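Local coordinates for 3-phytase (Klebsiella pneumoniae, PDB 2WNH), which probably removes phosphate from phytate (inositol hexakisphosphate) as a member of the histidine acid phosphatase family, at residues D272-E277 and C379-A384. The protein carries 3 engineered substitutions. Residues are numbered along the deposited sequence; the frame is centred on the assembly and turned at random.
Sequences DGVKPE and CPFQAA
The Phe381 ring drives its far end into the turn that leaves helix 256-274, with CG of Lys275 at the ring edge and in its plane, 3.8 Å from CZ of Phe381. The other neighbours meet the ring obliquely: the carbonyl O of Val274, CA of Lys275 and, more loosely, CD of Pro276. This is packing within the alpha/beta domain of a histidine acid phosphatase, where the C-terminal end of one helix meets the first turn of helix 381-388, whose N-cap is Pro380. Phe381 directs its CB toward 272-277, and CG stands anti to the backbone N (chi1 -175°), which carries the ring away from its own helix and over to 272-277. The Lys275 side chain lies roughly perpendicular to that of Phe381, while the Val274 and Phe381 side chains run past one another antiparallel; Val274 CG1 lies 4.1 Å from Phe381 CZ. No hydrogen bond joins the two segments, and the small interface depends chiefly on this one aromatic side chain. Val274 O, although only 3.6 Å from Phe381 CZ, is hydrogen-bonded to Arg325 of strand 320-328, so the carbonyl that borders the ring is also tied to the central sheet. Phe381 itself touches Arg325 and Arg334, and its backbone pairs with Arg334 of strand 334-342. Nearby, Cys379 forms a disulfide with Cys370. Beyond its contact at CG, the Lys275 chain runs extended, then bends at chi4 (143°), and its NZ makes a 3.0 Å salt bridge to Asp272 OD1, met nearly in line with the carboxylate C-O bond.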
loop_
_atom_site.group_PDB
_atom_site.type_symbol
_atom_site.label_atom_id
_atom_site.label_comp_id
_atom_site.label_asym_id
_atom_site.label_seq_id
_atom_site.Cartn_x
_atom_site.Cartn_y
_atom_site.Cartn_z
ATOM N N ASP B 272 11.097 33.856 -16.608
ATOM C CA ASP B 272 12.399 33.271 -16.928
ATOM C C ASP B 272 12.422 31.801 -16.516
ATOM O O ASP B 272 12.995 30.964 -17.218
ATOM C CB ASP B 272 13.509 34.037 -16.214
ATOM C CG ASP B 272 13.893 35.314 -16.949
ATOM O OD1 ASP B 272 13.413 35.528 -18.093
ATOM O OD2 ASP B 272 14.698 36.092 -16.393
ATOM N N GLY B 273 11.774 31.484 -15.396
ATOM C CA GLY B 273 11.770 30.100 -14.918
ATOM C C GLY B 273 11.004 29.119 -15.803
ATOM O O GLY B 273 11.269 27.923 -15.767
ATOM N N VAL B 274 10.024 29.600 -16.571
ATOM C CA VAL B 274 9.186 28.733 -17.417
ATOM C C VAL B 274 9.753 28.611 -18.833
ATOM O O VAL B 274 9.305 27.798 -19.635
ATOM C CB VAL B 274 7.682 29.186 -17.422
ATOM C CG1 VAL B 274 7.466 30.393 -18.375
ATOM C CG2 VAL B 274 6.768 28.005 -17.780
ATOM N N LYS B 275 10.731 29.459 -19.134
ATOM C CA LYS B 275 11.441 29.388 -20.390
ATOM C C LYS B 275 12.412 28.223 -20.396
ATOM O O LYS B 275 12.921 27.816 -19.338
ATOM C CB LYS B 275 12.193 30.687 -20.646
ATOM C CG LYS B 275 11.300 31.811 -21.064
ATOM C CD LYS B 275 12.117 33.061 -21.242
ATOM C CE LYS B 275 11.202 34.253 -21.365
ATOM N NZ LYS B 275 11.798 35.429 -20.678
ATOM N N PRO B 276 12.674 27.658 -21.589
ATOM C CA PRO B 276 13.722 26.662 -21.614
ATOM C C PRO B 276 15.044 27.304 -21.166
ATOM O O PRO B 276 15.187 28.525 -21.158
ATOM C CB PRO B 276 13.764 26.244 -23.091
ATOM C CG PRO B 276 12.392 26.545 -23.601
ATOM C CD PRO B 276 12.062 27.844 -22.916
ATOM N N GLU B 277 15.970 26.476 -20.734
ATOM C CA GLU B 277 17.311 26.927 -20.345
ATOM C C GLU B 277 17.332 27.637 -18.974
ATOM O O GLU B 277 18.331 28.235 -18.598
ATOM C CB GLU B 277 18.011 27.751 -21.463
ATOM C CG GLU B 277 17.630 27.420 -22.950
ATOM C CD GLU B 277 17.650 25.908 -23.346
ATOM O OE1 GLU B 277 18.016 25.021 -22.533
ATOM O OE2 GLU B 277 17.287 25.613 -24.514
ATOM N N CYS B 379 -1.488 28.696 -25.024
ATOM C CA CYS B 379 -1.221 29.965 -25.705
ATOM C C CYS B 379 0.167 29.940 -26.354
ATOM O O CYS B 379 1.149 29.580 -25.690
ATOM C CB CYS B 379 -1.311 31.098 -24.669
ATOM S SG CYS B 379 -2.950 31.160 -23.862
ATOM N N PRO B 380 0.277 30.321 -27.647
ATOM C CA PRO B 380 1.615 30.359 -28.245
ATOM C C PRO B 380 2.632 31.003 -27.308
ATOM O O PRO B 380 2.424 32.120 -26.810
ATOM C CB PRO B 380 1.389 31.171 -29.532
ATOM C CG PRO B 380 0.007 30.757 -29.925
ATOM C CD PRO B 380 -0.759 30.713 -28.626
ATOM N N PHE B 381 3.737 30.305 -27.092
ATOM C CA PHE B 381 4.620 30.569 -25.955
ATOM C C PHE B 381 5.208 31.989 -25.943
ATOM O O PHE B 381 5.045 32.701 -24.943
ATOM C CB PHE B 381 5.749 29.512 -25.873
ATOM C CG PHE B 381 6.626 29.664 -24.664
ATOM C CD1 PHE B 381 6.264 29.062 -23.451
ATOM C CD2 PHE B 381 7.819 30.390 -24.727
ATOM C CE1 PHE B 381 7.080 29.195 -22.308
ATOM C CE2 PHE B 381 8.647 30.523 -23.603
ATOM C CZ PHE B 381 8.268 29.939 -22.387
ATOM N N GLN B 382 5.885 32.409 -27.026
ATOM C CA GLN B 382 6.550 33.735 -27.006
ATOM C C GLN B 382 5.579 34.910 -26.853
ATOM O O GLN B 382 5.825 35.840 -26.075
ATOM C CB GLN B 382 7.426 33.955 -28.244
ATOM C CG GLN B 382 8.326 35.190 -28.106
ATOM C CD GLN B 382 9.028 35.249 -26.749
ATOM O OE1 GLN B 382 9.774 34.326 -26.390
ATOM N NE2 GLN B 382 8.777 36.320 -25.982
ATOM N N ALA B 383 4.485 34.871 -27.611
ATOM C CA ALA B 383 3.444 35.887 -27.509
ATOM C C ALA B 383 2.830 35.958 -26.110
ATOM O O ALA B 383 2.424 37.033 -25.669
ATOM C CB ALA B 383 2.345 35.625 -28.545
ATOM N N ALA B 384 2.724 34.811 -25.428
ATOM C CA ALA B 384 2.168 34.780 -24.077
ATOM C C ALA B 384 3.136 35.433 -23.094
ATOM O O ALA B 384 2.739 36.287 -22.277
ATOM C CB ALA B 384 1.849 33.348 -23.672
#